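Local structure of high potential iron-sulfur protein (Rhodothermus marinus, 3H31) at residues 3-15 with 48-62. The protein probably carries electrons in the aerobic respiratory chain, using one [4Fe-4S] cluster held in this C-terminal part of the longer protein. Numbering follows the deposited sequence.
Sequences LTCTDVSGLTAEE and DQCGGCQLIKGPIHP. With SF4 (iron/sulfur cluster), chain B.
C5 and P59 bring the two backbones to 5.1 Å between their CA atoms, near the L3 end of the contact; they stay farther apart at L3/D48 and E15/K57. A disulfide joins C5 SG to C50 SG at 2.0 Å, its chi3 of -98° setting the two CB-SG bonds nearly at right angles. C5 CB rests on P59 CB, while C5 SG lies oblique to the H61 ring. L3 reaches over the 48-50 backbone: with CG anti to the backbone N (chi1 180°), CD2 lies 3.5 Å from Q49 O and CD1 touches C50 SG. L3 O meets the ring edge of H61, where NE2 gives a weak, bent bond (3.1 Å, 120°); ND1 is hydrogen-bonded to N63 N. Farther along, L11 CD2 packs on K57 CB. T12 N donates to the anti lone pair of E15 OE1 and E15 N to T12 OG1, a capping box starting helix 13-21; T12 OG1 also donates to OE1 from above the carboxylate plane. E15 OE2 lies against aliphatic K57 CG, but K57 bends at chi2 and its end leads away, NZ 5.0 Å from OE2, without a salt bridge. One water links E15 O to K57 N. R19 hydrogen-bonds through NH1 to K57 O and P59 O and through NH2 to C5 O; its positive charge probably offsets repulsion between the acceptors C5 O and P59 O, 3.2 Å apart. The disulfide thus ties the N-terminal segment covalently to 48-62, whose strand residue C53 binds a cluster iron.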
ATOM      1  N   LEU A   3      -1.329  -3.833 -12.930  1.00 10.25           N
ATOM      2  CA  LEU A   3      -2.024  -3.595 -11.684  1.00  7.69           C
ATOM      3  C   LEU A   3      -1.661  -2.234 -11.124  1.00  6.88           C
ATOM      4  O   LEU A   3      -0.463  -1.944 -10.899  1.00  7.21           O
ATOM      5  CB  LEU A   3      -1.686  -4.683 -10.679  1.00  8.34           C
ATOM      6  CG  LEU A   3      -2.363  -4.531  -9.313  1.00  9.75           C
ATOM      7  CD1 LEU A   3      -3.864  -4.660  -9.516  1.00 11.16           C
ATOM      8  CD2 LEU A   3      -1.859  -5.527  -8.313  1.00 13.42           C
ATOM      9  N   THR A   4      -2.644  -1.421 -10.845  1.00  6.51           N
ATOM     10  CA  THR A   4      -2.507  -0.135 -10.176  1.00  7.12           C
ATOM     11  C   THR A   4      -3.463  -0.131  -8.978  1.00  5.87           C
ATOM     12  O   THR A   4      -4.529  -0.707  -9.017  1.00  7.34           O
ATOM     13  CB  THR A   4      -2.747   1.103 -11.055  1.00  8.69           C
ATOM     14  OG1 THR A   4      -4.057   1.022 -11.562  1.00 12.17           O
ATOM     15  CG2 THR A   4      -1.763   1.191 -12.241  1.00 10.61           C
ATOM     16  N   CYS A   5      -3.042   0.590  -7.936  1.00  5.54           N
ATOM     17  CA  CYS A   5      -3.727   0.601  -6.647  1.00  5.13           C
ATOM     18  C   CYS A   5      -3.879   2.001  -6.090  1.00  5.97           C
ATOM     19  O   CYS A   5      -3.799   2.244  -4.902  1.00  7.49           O
ATOM     20  CB  CYS A   5      -3.028  -0.307  -5.614  1.00  5.88           C
ATOM     21  SG  CYS A   5      -2.858  -2.013  -6.248  1.00  6.44           S
ATOM     22  N   THR A   6      -4.201   2.918  -7.004  1.00  5.73           N
ATOM     23  CA  THR A   6      -4.316   4.334  -6.664  1.00  6.55           C
ATOM     24  C   THR A   6      -5.749   4.831  -6.701  1.00  6.77           C
ATOM     25  O   THR A   6      -5.974   6.036  -6.525  1.00  8.10           O
ATOM     26  CB  THR A   6      -3.423   5.149  -7.637  1.00  7.32           C
ATOM     27  OG1 THR A   6      -3.731   4.717  -8.940  1.00  8.12           O
ATOM     28  CG2 THR A   6      -1.942   4.974  -7.337  1.00  9.27           C
ATOM     29  N   ASP A   7      -6.751   3.957  -6.898  1.00  6.83           N
ATOM     30  CA  ASP A   7      -8.160   4.374  -6.878  1.00  6.82           C
ATOM     31  C   ASP A   7      -8.663   4.501  -5.449  1.00  7.40           C
ATOM     32  O   ASP A   7      -9.007   3.531  -4.791  1.00  8.44           O
ATOM     33  CB  ASP A   7      -9.021   3.417  -7.663  1.00  7.12           C
ATOM     34  CG  ASP A   7     -10.438   3.857  -7.782  1.00  7.68           C
ATOM     35  OD1 ASP A   7     -10.815   4.919  -7.214  1.00  7.72           O
ATOM     36  OD2 ASP A   7     -11.228   3.177  -8.483  1.00 10.71           O
ATOM     37  N   VAL A   8      -8.719   5.756  -4.983  1.00  6.78           N
ATOM     38  CA  VAL A   8      -9.087   6.082  -3.629  1.00  6.89           C
ATOM     39  C   VAL A   8     -10.553   6.571  -3.557  1.00  6.76           C
ATOM     40  O   VAL A   8     -10.975   7.098  -2.524  1.00  7.52           O
ATOM     41  CB  VAL A   8      -8.150   7.126  -2.997  1.00  7.47           C
ATOM     42  CG1 VAL A   8      -6.783   6.521  -2.791  1.00  9.28           C
ATOM     43  CG2 VAL A   8      -8.058   8.392  -3.836  1.00  8.60           C
ATOM     44  N   SER A   9     -11.334   6.349  -4.592  1.00  7.08           N
ATOM     45  CA  SER A   9     -12.693   6.867  -4.626  1.00  7.45           C
ATOM     46  C   SER A   9     -13.684   6.299  -3.581  1.00  7.22           C
ATOM     47  O   SER A   9     -14.701   6.945  -3.370  1.00  8.61           O
ATOM     48  CB  SER A   9     -13.229   6.743  -6.088  1.00  8.79           C
ATOM     49  OG  SER A   9     -13.329   5.394  -6.466  1.00  8.46           O
ATOM     50  N   GLY A  10     -13.356   5.192  -2.969  1.00  8.17           N
ATOM     51  CA  GLY A  10     -14.239   4.700  -1.927  1.00  7.56           C
ATOM     52  C   GLY A  10     -13.909   5.178  -0.539  1.00  7.25           C
ATOM     53  O   GLY A  10     -14.517   4.754   0.448  1.00  8.08           O
ATOM     54  N   LEU A  11     -12.874   6.035  -0.448  1.00  6.02           N
ATOM     55  CA  LEU A  11     -12.386   6.481   0.848  1.00  6.01           C
ATOM     56  C   LEU A  11     -12.930   7.880   1.160  1.00  5.85           C
ATOM     57  O   LEU A  11     -13.177   8.680   0.287  1.00  6.49           O
ATOM     58  CB  LEU A  11     -10.848   6.572   0.817  1.00  6.69           C
ATOM     59  CG  LEU A  11     -10.155   5.224   0.543  1.00  8.28           C
ATOM     60  CD1 LEU A  11      -8.664   5.432   0.688  1.00  9.17           C
ATOM     61  CD2 LEU A  11     -10.653   4.064   1.372  1.00  9.21           C
ATOM     62  N   THR A  12     -13.056   8.116   2.439  1.00  6.18           N
ATOM     63  CA  THR A  12     -13.340   9.440   2.944  1.00  6.56           C
ATOM     64  C   THR A  12     -12.151  10.374   2.712  1.00  6.32           C
ATOM     65  O   THR A  12     -11.015   9.922   2.600  1.00  6.16           O
ATOM     66  CB  THR A  12     -13.665   9.409   4.472  1.00  7.19           C
ATOM     67  OG1 THR A  12     -12.487   9.038   5.204  1.00  7.98           O
ATOM     68  CG2 THR A  12     -14.812   8.511   4.791  1.00  7.94           C
ATOM     69  N   ALA A  13     -12.415  11.655   2.715  1.00  6.21           N
ATOM     70  CA  ALA A  13     -11.313  12.619   2.580  1.00  6.23           C
ATOM     71  C   ALA A  13     -10.257  12.376   3.633  1.00  5.52           C
ATOM     72  O   ALA A  13      -9.044  12.440   3.346  1.00  6.08           O
ATOM     73  CB  ALA A  13     -11.814  14.049   2.643  1.00  8.81           C
ATOM     74  N   GLU A  14     -10.678  12.126   4.892  1.00  5.70           N
ATOM     75  CA  GLU A  14      -9.694  11.941   5.948  1.00  6.16           C
ATOM     76  C   GLU A  14      -8.863  10.686   5.714  1.00  5.51           C
ATOM     77  O   GLU A  14      -7.687  10.668   6.058  1.00  6.61           O
ATOM     78  CB  GLU A  14     -10.368  11.907   7.294  1.00  6.09           C
ATOM     79  CG  GLU A  14     -10.856  13.239   7.774  1.00  7.14           C
ATOM     80  CD  GLU A  14     -11.611  13.248   9.066  1.00  8.59           C
ATOM     81  OE1 GLU A  14     -11.313  12.399   9.917  1.00  8.96           O
ATOM     82  OE2 GLU A  14     -12.406  14.217   9.309  1.00 11.97           O
ATOM     83  N   GLU A  15      -9.458   9.629   5.214  1.00  5.77           N
ATOM     84  CA  GLU A  15      -8.665   8.432   4.939  1.00  6.01           C
ATOM     85  C   GLU A  15      -7.637   8.673   3.826  1.00  5.32           C
ATOM     86  O   GLU A  15      -6.499   8.198   3.884  1.00  5.69           O
ATOM     87  CB  GLU A  15      -9.563   7.260   4.584  1.00  6.94           C
ATOM     88  CG  GLU A  15     -10.366   6.693   5.722  1.00  9.16           C
ATOM     89  CD  GLU A  15     -11.504   5.786   5.291  1.00 10.65           C
ATOM     90  OE1 GLU A  15     -12.361   6.243   4.504  1.00 10.57           O
ATOM     91  OE2 GLU A  15     -11.620   4.656   5.803  1.00 22.26           O
ATOM     92  N   ASP A  48      -3.533 -10.449  -9.382  1.00  7.87           N
ATOM     93  CA  ASP A  48      -4.058  -9.503 -10.322  1.00  7.14           C
ATOM     94  C   ASP A  48      -4.974  -8.460  -9.686  1.00  7.53           C
ATOM     95  O   ASP A  48      -5.605  -7.707 -10.375  1.00 10.29           O
ATOM     96  CB  ASP A  48      -4.732 -10.160 -11.486  1.00  6.82           C
ATOM     97  CG  ASP A  48      -3.765 -10.940 -12.351  1.00  7.48           C
ATOM     98  OD1 ASP A  48      -2.599 -11.169 -11.979  1.00 10.63           O
ATOM     99  OD2 ASP A  48      -4.256 -11.277 -13.481  1.00  6.95           O
ATOM    100  N   GLN A  49      -5.021  -8.440  -8.371  1.00  7.65           N
ATOM    101  CA  GLN A  49      -5.771  -7.490  -7.561  1.00  8.04           C
ATOM    102  C   GLN A  49      -4.837  -6.867  -6.550  1.00  6.41           C
ATOM    103  O   GLN A  49      -3.853  -7.416  -6.122  1.00  7.11           O
ATOM    104  CB  GLN A  49      -6.838  -8.267  -6.705  0.69  9.72           C
ATOM    105  CG  GLN A  49      -7.753  -8.907  -7.714  0.69 14.36           C
ATOM    106  CD  GLN A  49      -8.786  -9.605  -6.825  0.69 16.75           C
ATOM    107  OE1 GLN A  49      -8.513 -10.746  -6.470  0.69 28.32           O
ATOM    108  NE2 GLN A  49      -9.787  -8.815  -6.456  0.69 27.75           N
ATOM    109  N   CYS A  50      -5.296  -5.679  -6.081  1.00  6.55           N
ATOM    110  CA  CYS A  50      -4.568  -4.977  -5.027  1.00  5.62           C
ATOM    111  C   CYS A  50      -4.784  -5.701  -3.686  1.00  5.96           C
ATOM    112  O   CYS A  50      -5.832  -6.275  -3.405  1.00  6.78           O
ATOM    113  CB  CYS A  50      -5.060  -3.540  -4.906  1.00  5.95           C
ATOM    114  SG  CYS A  50      -4.796  -2.596  -6.434  1.00  6.31           S
ATOM    115  N   GLY A  51      -3.736  -5.596  -2.858  1.00  6.31           N
ATOM    116  CA  GLY A  51      -3.798  -6.000  -1.493  1.00  6.45           C
ATOM    117  C   GLY A  51      -4.364  -4.880  -0.624  1.00  5.87           C
ATOM    118  O   GLY A  51      -5.029  -3.941  -1.097  1.00  5.81           O
ATOM    119  N   GLY A  52      -4.107  -4.972   0.675  1.00  6.32           N
ATOM    120  CA  GLY A  52      -4.556  -3.996   1.666  1.00  6.49           C
ATOM    121  C   GLY A  52      -3.513  -3.836   2.713  1.00  5.62           C
ATOM    122  O   GLY A  52      -2.451  -4.473   2.707  1.00  6.28           O
ATOM    123  N   CYS A  53      -3.817  -2.966   3.669  1.00  5.69           N
ATOM    124  CA  CYS A  53      -2.902  -2.579   4.720  1.00  5.55           C
ATOM    125  C   CYS A  53      -3.683  -2.396   6.008  1.00  6.07           C
ATOM    126  O   CYS A  53      -4.824  -1.912   5.997  1.00  7.08           O
ATOM    127  CB  CYS A  53      -2.195  -1.271   4.326  1.00  5.64           C
ATOM    128  SG  CYS A  53      -1.122  -0.582   5.604  1.00  5.85           S
ATOM    129  N   GLN A  54      -3.074  -2.788   7.116  1.00  6.20           N
ATOM    130  CA  GLN A  54      -3.677  -2.638   8.429  0.53  6.54           C
ATOM    131  C   GLN A  54      -3.687  -1.185   8.886  1.00  7.10           C
ATOM    132  O   GLN A  54      -4.426  -0.840   9.820  1.00  9.70           O
ATOM    133  CB  GLN A  54      -2.874  -3.353   9.497  0.53 10.15           C
ATOM    134  CG  GLN A  54      -3.020  -4.836   9.564  0.53 12.14           C
ATOM    135  CD  GLN A  54      -2.499  -5.274  10.920  0.53 15.25           C
ATOM    136  OE1 GLN A  54      -2.573  -4.728  12.060  0.53 19.14           O
ATOM    137  NE2 GLN A  54      -1.875  -6.423  11.049  0.53 25.17           N
ATOM    138  N   LEU A  55      -2.853  -0.347   8.301  1.00  6.52           N
ATOM    139  CA  LEU A  55      -2.646   1.036   8.699  1.00  7.16           C
ATOM    140  C   LEU A  55      -3.385   2.022   7.811  1.00  6.99           C
ATOM    141  O   LEU A  55      -4.093   2.902   8.287  1.00 12.39           O
ATOM    142  CB  LEU A  55      -1.144   1.344   8.710  1.00  7.56           C
ATOM    143  CG  LEU A  55      -0.746   2.535   9.563  1.00  7.27           C
ATOM    144  CD1 LEU A  55      -0.862   2.207  11.058  1.00  9.36           C
ATOM    145  CD2 LEU A  55       0.678   2.940   9.245  1.00  9.77           C
ATOM    146  N   ILE A  56      -3.227   1.924   6.516  1.00  6.77           N
ATOM    147  CA  ILE A  56      -3.990   2.872   5.702  0.56  6.55           C
ATOM    148  C   ILE A  56      -4.945   2.093   4.816  1.00  6.41           C
ATOM    149  O   ILE A  56      -4.816   0.907   4.507  1.00  7.32           O
ATOM    150  CB  ILE A  56      -3.043   3.717   4.855  0.56  6.68           C
ATOM    151  CG1 ILE A  56      -2.266   2.859   3.887  0.56  5.64           C
ATOM    152  CG2 ILE A  56      -2.112   4.495   5.753  0.56  9.91           C
ATOM    153  CD1 ILE A  56      -1.354   3.642   2.948  0.56  5.99           C
ATOM    154  N   LYS A  57      -6.038   2.782   4.545  1.00  6.35           N
ATOM    155  CA  LYS A  57      -7.196   2.218   3.911  1.00  7.03           C
ATOM    156  C   LYS A  57      -7.021   2.290   2.399  1.00  6.26           C
ATOM    157  O   LYS A  57      -6.194   2.995   1.864  1.00  7.18           O
ATOM    158  CB  LYS A  57      -8.446   2.996   4.315  1.00  8.52           C
ATOM    159  CG  LYS A  57      -8.765   2.868   5.768  1.00  9.75           C
ATOM    160  CD  LYS A  57      -9.409   1.560   6.021  1.00 13.57           C
ATOM    161  CE  LYS A  57      -9.733   1.314   7.494  1.00 15.48           C
ATOM    162  NZ  LYS A  57     -10.658   0.137   7.605  1.00 31.10           N
ATOM    163  N   GLY A  58      -7.872   1.488   1.727  1.00  7.13           N
ATOM    164  CA  GLY A  58      -7.927   1.476   0.263  1.00  7.00           C
ATOM    165  C   GLY A  58      -7.021   0.415  -0.327  1.00  6.03           C
ATOM    166  O   GLY A  58      -6.407  -0.422   0.373  1.00  6.55           O
ATOM    167  N   PRO A  59      -6.922   0.375  -1.641  1.00  5.93           N
ATOM    168  CA  PRO A  59      -6.103  -0.609  -2.343  1.00  5.58           C
ATOM    169  C   PRO A  59      -4.643  -0.321  -2.132  1.00  5.05           C
ATOM    170  O   PRO A  59      -4.214   0.851  -2.096  1.00  5.54           O
ATOM    171  CB  PRO A  59      -6.529  -0.438  -3.807  1.00  6.40           C
ATOM    172  CG  PRO A  59      -6.946   0.978  -3.902  1.00  7.65           C
ATOM    173  CD  PRO A  59      -7.604   1.289  -2.625  1.00  7.00           C
ATOM    174  N   ILE A  60      -3.846  -1.356  -2.051  1.00  5.12           N
ATOM    175  CA  ILE A  60      -2.435  -1.263  -1.741  1.00  5.13           C
ATOM    176  C   ILE A  60      -1.671  -2.204  -2.637  1.00  5.12           C
ATOM    177  O   ILE A  60      -1.991  -3.409  -2.749  1.00  5.58           O
ATOM    178  CB  ILE A  60      -2.121  -1.611  -0.277  1.00  5.16           C
ATOM    179  CG1 ILE A  60      -2.942  -0.746   0.707  1.00  5.76           C
ATOM    180  CG2 ILE A  60      -0.630  -1.557   0.042  1.00  5.88           C
ATOM    181  CD1 ILE A  60      -2.464   0.689   0.823  1.00  6.45           C
ATOM    182  N   HIS A  61      -0.635  -1.702  -3.371  1.00  5.31           N
ATOM    183  CA  HIS A  61       0.134  -2.520  -4.291  1.00  5.32           C
ATOM    184  C   HIS A  61       1.263  -3.222  -3.565  1.00  5.62           C
ATOM    185  O   HIS A  61       1.975  -2.575  -2.762  1.00  5.23           O
ATOM    186  CB  HIS A  61       0.710  -1.598  -5.352  1.00  6.06           C
ATOM    187  CG  HIS A  61       1.162  -2.311  -6.585  1.00  6.56           C
ATOM    188  ND1 HIS A  61       2.261  -3.165  -6.617  1.00  7.38           N
ATOM    189  CD2 HIS A  61       0.566  -2.295  -7.820  1.00  9.40           C
ATOM    190  CE1 HIS A  61       2.313  -3.647  -7.836  1.00  8.53           C
ATOM    191  NE2 HIS A  61       1.314  -3.131  -8.589  1.00  9.68           N
ATOM    192  N   PRO A  62       1.545  -4.478  -3.815  1.00  5.63           N
ATOM    193  CA  PRO A  62       2.642  -5.152  -3.139  1.00  5.57           C
ATOM    194  C   PRO A  62       4.010  -4.499  -3.414  1.00  5.56           C
ATOM    195  O   PRO A  62       4.925  -4.683  -2.624  1.00  5.88           O
ATOM    196  CB  PRO A  62       2.613  -6.589  -3.681  1.00  5.86           C
ATOM    197  CG  PRO A  62       1.840  -6.467  -4.989  1.00  6.62           C
ATOM    198  CD  PRO A  62       0.821  -5.403  -4.743  1.00  6.02           C
TER
HETATM  199 FE1  SF4 B  75       0.899  -0.380   4.617  1.00  5.25          FE
HETATM  200 FE2  SF4 B  75       2.661  -0.562   2.542  1.00  4.99          FE
HETATM  201 FE3  SF4 B  75       2.901   1.403   4.402  1.00  5.11          FE
HETATM  202 FE4  SF4 B  75       3.416  -1.155   5.138  1.00  5.29          FE
HETATM  203  S1  SF4 B  75       4.604   0.123   3.607  1.00  5.28           S
HETATM  204  S2  SF4 B  75       2.278   0.335   6.335  1.00  5.64           S
HETATM  205  S3  SF4 B  75       1.838  -2.273   3.853  1.00  5.41           S
HETATM  206  S4  SF4 B  75       1.193   1.093   2.865  1.00  5.34           S
HETATM  207  O   HOH W   1      -6.192   5.647   5.177  1.00  9.26           O